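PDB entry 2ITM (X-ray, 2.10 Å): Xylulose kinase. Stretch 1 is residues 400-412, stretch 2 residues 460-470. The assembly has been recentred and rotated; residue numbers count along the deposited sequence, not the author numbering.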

ATOM      1  N   GLU A 400      19.629   5.266  20.109  1.00 36.02           N
ATOM      2  CA  GLU A 400      19.509   6.432  20.972  1.00 35.40           C
ATOM      3  C   GLU A 400      18.512   7.447  20.439  1.00 31.82           C
ATOM      4  O   GLU A 400      17.693   7.973  21.168  1.00 30.15           O
ATOM      5  CB  GLU A 400      20.875   7.089  21.127  1.00 46.01           C
ATOM      6  CG  GLU A 400      20.891   8.373  21.923  1.00 37.01           C
ATOM      7  CD  GLU A 400      22.235   9.070  21.842  1.00 69.76           C
ATOM      8  OE1 GLU A 400      22.843   9.053  20.758  1.00 50.08           O
ATOM      9  OE2 GLU A 400      22.679   9.627  22.859  1.00 43.55           O
ATOM     10  N   TYR A 401      18.589   7.710  19.148  1.00 38.07           N
ATOM     11  CA  TYR A 401      17.654   8.605  18.511  1.00 43.48           C
ATOM     12  C   TYR A 401      16.216   8.184  18.762  1.00 34.48           C
ATOM     13  O   TYR A 401      15.384   9.000  19.113  1.00 35.36           O
ATOM     14  CB  TYR A 401      17.920   8.694  17.018  1.00 46.49           C
ATOM     15  CG  TYR A 401      16.973   9.629  16.322  1.00 43.47           C
ATOM     16  CD1 TYR A 401      16.773  10.910  16.799  1.00 54.66           C
ATOM     17  CD2 TYR A 401      16.263   9.229  15.210  1.00 52.14           C
ATOM     18  CE1 TYR A 401      15.914  11.764  16.184  1.00 69.99           C
ATOM     19  CE2 TYR A 401      15.392  10.078  14.585  1.00 65.53           C
ATOM     20  CZ  TYR A 401      15.219  11.347  15.081  1.00 65.35           C
ATOM     21  OH  TYR A 401      14.355  12.215  14.471  1.00 68.82           O
ATOM     22  N   TRP A 402      15.929   6.904  18.580  1.00 39.91           N
ATOM     23  CA  TRP A 402      14.569   6.456  18.624  1.00 39.09           C
ATOM     24  C   TRP A 402      14.030   6.405  20.029  1.00 30.03           C
ATOM     25  O   TRP A 402      12.911   6.770  20.286  1.00 33.99           O
ATOM     26  CB  TRP A 402      14.398   5.110  17.942  1.00 45.54           C
ATOM     27  CG  TRP A 402      12.960   4.768  17.737  1.00 49.37           C
ATOM     28  CD1 TRP A 402      12.015   5.535  17.127  1.00 53.33           C
ATOM     29  CD2 TRP A 402      12.294   3.591  18.167  1.00 59.21           C
ATOM     30  NE1 TRP A 402      10.801   4.904  17.143  1.00 34.64           N
ATOM     31  CE2 TRP A 402      10.943   3.705  17.778  1.00 65.51           C
ATOM     32  CE3 TRP A 402      12.695   2.443  18.841  1.00 39.17           C
ATOM     33  CZ2 TRP A 402      10.012   2.720  18.037  1.00 39.71           C
ATOM     34  CZ3 TRP A 402      11.770   1.477  19.092  1.00 62.64           C
ATOM     35  CH2 TRP A 402      10.441   1.617  18.693  1.00 48.84           C
ATOM     36  N   ARG A 403      14.878   5.977  20.948  1.00 39.62           N
ATOM     37  CA  ARG A 403      14.545   5.967  22.355  1.00 31.85           C
ATOM     38  C   ARG A 403      14.088   7.339  22.815  1.00 40.45           C
ATOM     39  O   ARG A 403      13.137   7.462  23.579  1.00 32.51           O
ATOM     40  CB  ARG A 403      15.744   5.510  23.184  1.00 41.97           C
ATOM     41  CG  ARG A 403      16.040   4.010  23.137  1.00 56.53           C
ATOM     42  CD  ARG A 403      16.850   3.511  24.305  1.00 29.13           C
ATOM     43  NE  ARG A 403      18.116   4.220  24.402  1.00 36.42           N
ATOM     44  CZ  ARG A 403      19.204   3.920  23.715  1.00 31.30           C
ATOM     45  NH1 ARG A 403      19.205   2.915  22.867  1.00 40.70           N
ATOM     46  NH2 ARG A 403      20.300   4.636  23.871  1.00 43.47           N
ATOM     47  N   GLN A 404      14.780   8.371  22.354  1.00 32.71           N
ATOM     48  CA  GLN A 404      14.421   9.735  22.682  1.00 29.50           C
ATOM     49  C   GLN A 404      13.136  10.174  22.019  1.00 19.01           C
ATOM     50  O   GLN A 404      12.319  10.827  22.633  1.00 38.19           O
ATOM     51  CB  GLN A 404      15.524  10.689  22.274  1.00 26.45           C
ATOM     52  CG  GLN A 404      15.255  12.095  22.708  1.00 45.56           C
ATOM     53  CD  GLN A 404      15.258  12.234  24.196  1.00 38.05           C
ATOM     54  OE1 GLN A 404      14.372  12.851  24.767  1.00 43.54           O
ATOM     55  NE2 GLN A 404      16.262  11.660  24.834  1.00 33.67           N
ATOM     56  N   MET A 405      12.992   9.833  20.750  1.00 28.11           N
ATOM     57  CA  MET A 405      11.763  10.058  20.042  1.00 30.66           C
ATOM     58  C   MET A 405      10.621   9.432  20.789  1.00 34.66           C
ATOM     59  O   MET A 405       9.561  10.034  20.920  1.00 31.16           O
ATOM     60  CB  MET A 405      11.827   9.516  18.623  1.00 35.27           C
ATOM     61  CG  MET A 405      10.502   9.619  17.888  1.00 33.71           C
ATOM     62  SD  MET A 405      10.478   8.924  16.249  1.00 33.23           S
ATOM     63  CE  MET A 405      11.467  10.109  15.415  1.00 31.09           C
ATOM     64  N   LEU A 406      10.826   8.216  21.284  1.00 28.52           N
ATOM     65  CA  LEU A 406       9.814   7.516  22.064  1.00 13.61           C
ATOM     66  C   LEU A 406       9.465   8.250  23.342  1.00 20.42           C
ATOM     67  O   LEU A 406       8.326   8.256  23.766  1.00 25.04           O
ATOM     68  CB  LEU A 406      10.287   6.119  22.422  1.00 35.71           C
ATOM     69  CG  LEU A 406       9.687   4.933  21.687  1.00 34.87           C
ATOM     70  CD1 LEU A 406       9.648   5.198  20.222  1.00 42.82           C
ATOM     71  CD2 LEU A 406      10.460   3.681  21.981  1.00 29.66           C
ATOM     72  N   ALA A 407      10.466   8.857  23.949  1.00 19.11           N
ATOM     73  CA  ALA A 407      10.253   9.642  25.136  1.00 32.33           C
ATOM     74  C   ALA A 407       9.529  10.953  24.848  1.00 26.72           C
ATOM     75  O   ALA A 407       8.668  11.371  25.601  1.00 33.40           O
ATOM     76  CB  ALA A 407      11.564   9.892  25.813  1.00 29.10           C
ATOM     77  N   ASP A 408       9.885  11.580  23.739  1.00 38.08           N
ATOM     78  CA  ASP A 408       9.296  12.842  23.334  1.00 21.86           C
ATOM     79  C   ASP A 408       7.830  12.675  23.018  1.00 31.24           C
ATOM     80  O   ASP A 408       6.993  13.444  23.455  1.00 30.32           O
ATOM     81  CB  ASP A 408      10.033  13.380  22.114  1.00 29.99           C
ATOM     82  CG  ASP A 408      11.472  13.788  22.415  1.00 31.81           C
ATOM     83  OD1 ASP A 408      11.812  14.007  23.587  1.00 23.47           O
ATOM     84  OD2 ASP A 408      12.310  13.928  21.515  1.00 24.59           O
ATOM     85  N   ILE A 409       7.538  11.637  22.247  1.00 32.74           N
ATOM     86  CA  ILE A 409       6.189  11.252  21.877  1.00 21.78           C
ATOM     87  C   ILE A 409       5.339  10.892  23.077  1.00 27.43           C
ATOM     88  O   ILE A 409       4.219  11.342  23.194  1.00 32.11           O
ATOM     89  CB  ILE A 409       6.230  10.076  20.889  1.00 18.99           C
ATOM     90  CG1 ILE A 409       6.624  10.561  19.507  1.00 29.33           C
ATOM     91  CG2 ILE A 409       4.906   9.383  20.829  1.00 27.13           C
ATOM     92  CD1 ILE A 409       6.701   9.494  18.507  1.00 23.71           C
ATOM     93  N   SER A 410       5.875  10.069  23.962  1.00 25.31           N
ATOM     94  CA  SER A 410       5.081   9.426  24.987  1.00 20.11           C
ATOM     95  C   SER A 410       4.910  10.249  26.248  1.00 27.55           C
ATOM     96  O   SER A 410       3.977  10.036  27.001  1.00 31.23           O
ATOM     97  CB  SER A 410       5.659   8.064  25.337  1.00 35.87           C
ATOM     98  OG  SER A 410       6.765   8.177  26.188  1.00 32.44           O
ATOM     99  N   GLY A 411       5.826  11.167  26.494  1.00 21.44           N
ATOM    100  CA  GLY A 411       5.816  11.913  27.734  1.00 30.11           C
ATOM    101  C   GLY A 411       6.352  11.102  28.889  1.00 29.10           C
ATOM    102  O   GLY A 411       6.178  11.447  30.036  1.00 34.34           O
ATOM    103  N   GLN A 412       7.006  10.002  28.554  1.00 38.22           N
ATOM    104  CA  GLN A 412       7.437   9.023  29.527  1.00 28.87           C
ATOM    105  C   GLN A 412       8.945   8.982  29.613  1.00 32.95           C
ATOM    106  O   GLN A 412       9.625   8.970  28.606  1.00 30.06           O
ATOM    107  CB  GLN A 412       6.918   7.657  29.124  1.00 35.28           C
ATOM    108  CG  GLN A 412       6.608   6.763  30.263  1.00 40.73           C
ATOM    109  CD  GLN A 412       5.376   7.185  31.004  1.00 54.61           C
ATOM    110  OE1 GLN A 412       4.429   7.673  30.405  1.00 51.63           O
ATOM    111  NE2 GLN A 412       5.390   6.989  32.326  1.00 60.26           N
ATOM    112  N   GLN A 460       9.369  20.663  24.439  1.00 39.56           N
ATOM    113  CA  GLN A 460       9.043  21.257  23.154  1.00 40.47           C
ATOM    114  C   GLN A 460       8.612  20.224  22.110  1.00 42.11           C
ATOM    115  O   GLN A 460       7.593  20.389  21.462  1.00 25.53           O
ATOM    116  CB  GLN A 460      10.203  22.125  22.636  1.00 36.51           C
ATOM    117  CG  GLN A 460      10.461  23.406  23.457  1.00 42.61           C
ATOM    118  CD  GLN A 460      11.597  24.277  22.905  1.00 74.19           C
ATOM    119  OE1 GLN A 460      12.758  23.893  22.964  1.00 41.18           O
ATOM    120  NE2 GLN A 460      11.254  25.452  22.382  1.00 37.61           N
ATOM    121  N   ARG A 461       9.392  19.161  21.963  1.00 33.80           N
ATOM    122  CA  ARG A 461       9.058  18.088  21.035  1.00 33.05           C
ATOM    123  C   ARG A 461       7.831  17.278  21.457  1.00 26.52           C
ATOM    124  O   ARG A 461       7.111  16.805  20.631  1.00 26.72           O
ATOM    125  CB  ARG A 461      10.243  17.156  20.820  1.00 28.85           C
ATOM    126  CG  ARG A 461      11.453  17.784  20.195  1.00 47.87           C
ATOM    127  CD  ARG A 461      11.954  17.077  18.947  1.00 67.13           C
ATOM    128  NE  ARG A 461      11.859  15.622  19.038  1.00104.40           N
ATOM    129  CZ  ARG A 461      12.677  14.783  18.420  1.00105.49           C
ATOM    130  NH1 ARG A 461      13.656  15.262  17.670  1.00113.59           N
ATOM    131  NH2 ARG A 461      12.533  13.474  18.559  1.00 52.16           N
ATOM    132  N   TYR A 462       7.616  17.140  22.757  1.00 25.49           N
ATOM    133  CA  TYR A 462       6.407  16.519  23.264  1.00 35.59           C
ATOM    134  C   TYR A 462       5.176  17.271  22.812  1.00 34.35           C
ATOM    135  O   TYR A 462       4.240  16.680  22.308  1.00 38.28           O
ATOM    136  CB  TYR A 462       6.427  16.391  24.781  1.00 17.62           C
ATOM    137  CG  TYR A 462       5.141  15.941  25.396  1.00 30.00           C
ATOM    138  CD1 TYR A 462       4.773  14.611  25.377  1.00 44.71           C
ATOM    139  CD2 TYR A 462       4.285  16.833  25.998  1.00 24.02           C
ATOM    140  CE1 TYR A 462       3.599  14.190  25.933  1.00 31.30           C
ATOM    141  CE2 TYR A 462       3.108  16.416  26.554  1.00 50.61           C
ATOM    142  CZ  TYR A 462       2.765  15.094  26.513  1.00 27.59           C
ATOM    143  OH  TYR A 462       1.593  14.686  27.067  1.00 26.82           O
ATOM    144  N   ALA A 463       5.187  18.580  22.994  1.00 37.06           N
ATOM    145  CA  ALA A 463       4.083  19.424  22.580  1.00 28.59           C
ATOM    146  C   ALA A 463       3.843  19.354  21.086  1.00 19.10           C
ATOM    147  O   ALA A 463       2.709  19.380  20.640  1.00 29.42           O
ATOM    148  CB  ALA A 463       4.301  20.841  23.009  1.00 35.25           C
ATOM    149  N   ALA A 464       4.920  19.267  20.326  1.00 23.53           N
ATOM    150  CA  ALA A 464       4.843  19.165  18.881  1.00 24.63           C
ATOM    151  C   ALA A 464       4.242  17.841  18.439  1.00 29.35           C
ATOM    152  O   ALA A 464       3.656  17.736  17.373  1.00 23.52           O
ATOM    153  CB  ALA A 464       6.198  19.342  18.272  1.00 15.76           C
ATOM    154  N   TYR A 465       4.409  16.824  19.263  1.00 27.84           N
ATOM    155  CA  TYR A 465       3.976  15.501  18.882  1.00 28.20           C
ATOM    156  C   TYR A 465       2.494  15.302  19.160  1.00 20.42           C
ATOM    157  O   TYR A 465       1.857  14.488  18.541  1.00 21.77           O
ATOM    158  CB  TYR A 465       4.845  14.423  19.528  1.00 29.21           C
ATOM    159  CG  TYR A 465       6.018  13.996  18.681  1.00 16.80           C
ATOM    160  CD1 TYR A 465       7.300  14.055  19.167  1.00 22.54           C
ATOM    161  CD2 TYR A 465       5.834  13.527  17.393  1.00 32.19           C
ATOM    162  CE1 TYR A 465       8.373  13.670  18.400  1.00 27.73           C
ATOM    163  CE2 TYR A 465       6.897  13.127  16.618  1.00 24.44           C
ATOM    164  CZ  TYR A 465       8.167  13.198  17.126  1.00 32.22           C
ATOM    165  OH  TYR A 465       9.232  12.816  16.363  1.00 31.66           O
ATOM    166  N   GLN A 466       1.949  16.066  20.092  1.00 19.36           N
ATOM    167  CA  GLN A 466       0.629  15.757  20.593  1.00 25.41           C
ATOM    168  C   GLN A 466      -0.464  15.802  19.528  1.00 34.47           C
ATOM    169  O   GLN A 466      -1.261  14.891  19.439  1.00 33.91           O
ATOM    170  CB  GLN A 466       0.271  16.599  21.807  1.00 27.29           C
ATOM    171  CG  GLN A 466       0.957  16.181  23.083  1.00 22.36           C
ATOM    172  CD  GLN A 466       0.438  14.886  23.632  1.00 53.06           C
ATOM    173  OE1 GLN A 466      -0.706  14.810  24.077  1.00 42.11           O
ATOM    174  NE2 GLN A 466       1.273  13.859  23.616  1.00 30.57           N
ATOM    175  N   PRO A 467      -0.493  16.848  18.713  1.00 26.16           N
ATOM    176  CA  PRO A 467      -1.446  16.907  17.606  1.00 22.17           C
ATOM    177  C   PRO A 467      -1.240  15.822  16.561  1.00 17.44           C
ATOM    178  O   PRO A 467      -2.189  15.419  15.927  1.00 22.22           O
ATOM    179  CB  PRO A 467      -1.219  18.287  16.995  1.00 34.61           C
ATOM    180  CG  PRO A 467       0.047  18.785  17.559  1.00 31.93           C
ATOM    181  CD  PRO A 467       0.284  18.086  18.833  1.00 32.36           C
ATOM    182  N   ARG A 468      -0.012  15.358  16.399  1.00 21.93           N
ATOM    183  CA  ARG A 468       0.251  14.236  15.520  1.00 24.91           C
ATOM    184  C   ARG A 468      -0.308  12.910  16.047  1.00 30.19           C
ATOM    185  O   ARG A 468      -0.806  12.102  15.286  1.00 19.41           O
ATOM    186  CB  ARG A 468       1.740  14.119  15.217  1.00 24.75           C
ATOM    187  CG  ARG A 468       2.297  15.301  14.474  1.00 30.79           C
ATOM    188  CD  ARG A 468       3.798  15.315  14.342  1.00 27.56           C
ATOM    189  NE  ARG A 468       4.222  15.749  13.018  1.00 47.54           N
ATOM    190  CZ  ARG A 468       4.419  17.006  12.702  1.00 45.53           C
ATOM    191  NH1 ARG A 468       4.233  17.932  13.622  1.00 66.76           N
ATOM    192  NH2 ARG A 468       4.798  17.353  11.491  1.00 36.31           N
ATOM    193  N   ARG A 469      -0.210  12.717  17.359  1.00 17.72           N
ATOM    194  CA  ARG A 469      -0.790  11.571  18.051  1.00 18.63           C
ATOM    195  C   ARG A 469      -2.300  11.542  17.869  1.00 27.80           C
ATOM    196  O   ARG A 469      -2.870  10.507  17.590  1.00 23.73           O
ATOM    197  CB  ARG A 469      -0.452  11.621  19.547  1.00 32.31           C
ATOM    198  CG  ARG A 469       0.841  10.930  19.948  1.00 38.03           C
ATOM    199  CD  ARG A 469       1.401  11.352  21.278  1.00 30.29           C
ATOM    200  NE  ARG A 469       0.999  10.513  22.400  1.00 34.83           N
ATOM    201  CZ  ARG A 469       0.573   9.283  22.295  1.00 26.17           C
ATOM    202  NH1 ARG A 469       0.488   8.720  21.109  1.00 62.74           N
ATOM    203  NH2 ARG A 469       0.225   8.606  23.371  1.00 35.09           N
ATOM    204  N   GLU A 470      -2.923  12.698  18.047  1.00 18.33           N
ATOM    205  CA  GLU A 470      -4.342  12.889  17.805  1.00 19.99           C
ATOM    206  C   GLU A 470      -4.703  12.536  16.380  1.00 16.06           C
ATOM    207  O   GLU A 470      -5.677  11.871  16.129  1.00 27.38           O
ATOM    208  CB  GLU A 470      -4.678  14.339  18.072  1.00 23.66           C
ATOM    209  CG  GLU A 470      -6.140  14.667  18.224  1.00 52.73           C
ATOM    210  CD  GLU A 470      -6.343  16.141  18.520  1.00 60.30           C
ATOM    211  OE1 GLU A 470      -5.597  16.688  19.354  1.00 62.15           O
ATOM    212  OE2 GLU A 470      -7.228  16.745  17.902  1.00 68.99           O
TER
HETATM  213  O   HOH W   1       1.285   9.484  26.525  1.00 39.05           O

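The two helices meet closely without a single direct hydrogen bond between them, and where their CA atoms come nearest, the backbones touch: D408 O lies 3.1 Å from Y462 CA, with an angle of 138° at the hydrogen, a CA-H...O contact. The CA atoms of D408 and Y462 are 4.7 Å apart, while the helix axes approach to 7.7 Å and their N-to-C directions differ by 68°. The contact buries 484 Å², both sides summed.

Charge pairing adds to this. D408, in the m rotamer, brings OD2 to 3.0 Å from R461 NH2, a salt bridge. The same guanidinium reaches along the first helix, with NH2 3.8 Å from M405 CA and NH1 4.4 Å from Y401 CE1; both partners lie at its edge, near its plane.

The apolar part centres on the Y465 ring. I409 CG1 sits 3.5 Å from the ring centroid and only 8° off the ring normal, so the CH-pi assignment over the face is well supported. M405 CG adds a looser apolar contact, 4.3 Å from Y465 CZ.

Where the first helix ends, G411 has a phi of 77°, a region that by itself favours glycine. Its CA is 3.7 Å from Y462 CE1, and an ideally placed CB would lie 2.9 Å from that same Y462 CE1, a clash.

Near R469, proximity and bonding must be kept apart. I409 O is 3.4 Å from R469 CD and also 3.4 Å from R469 NE, but the angle is too poor for a hydrogen bond. Separately, water 1 lies between S410 O and R469 NH2: its O is 2.8 Å from S410 O, within hydrogen-bonding reach, though it has more acceptors in reach than protons to give, and it accepts a weak bond from R469 NH2 at 3.4 Å.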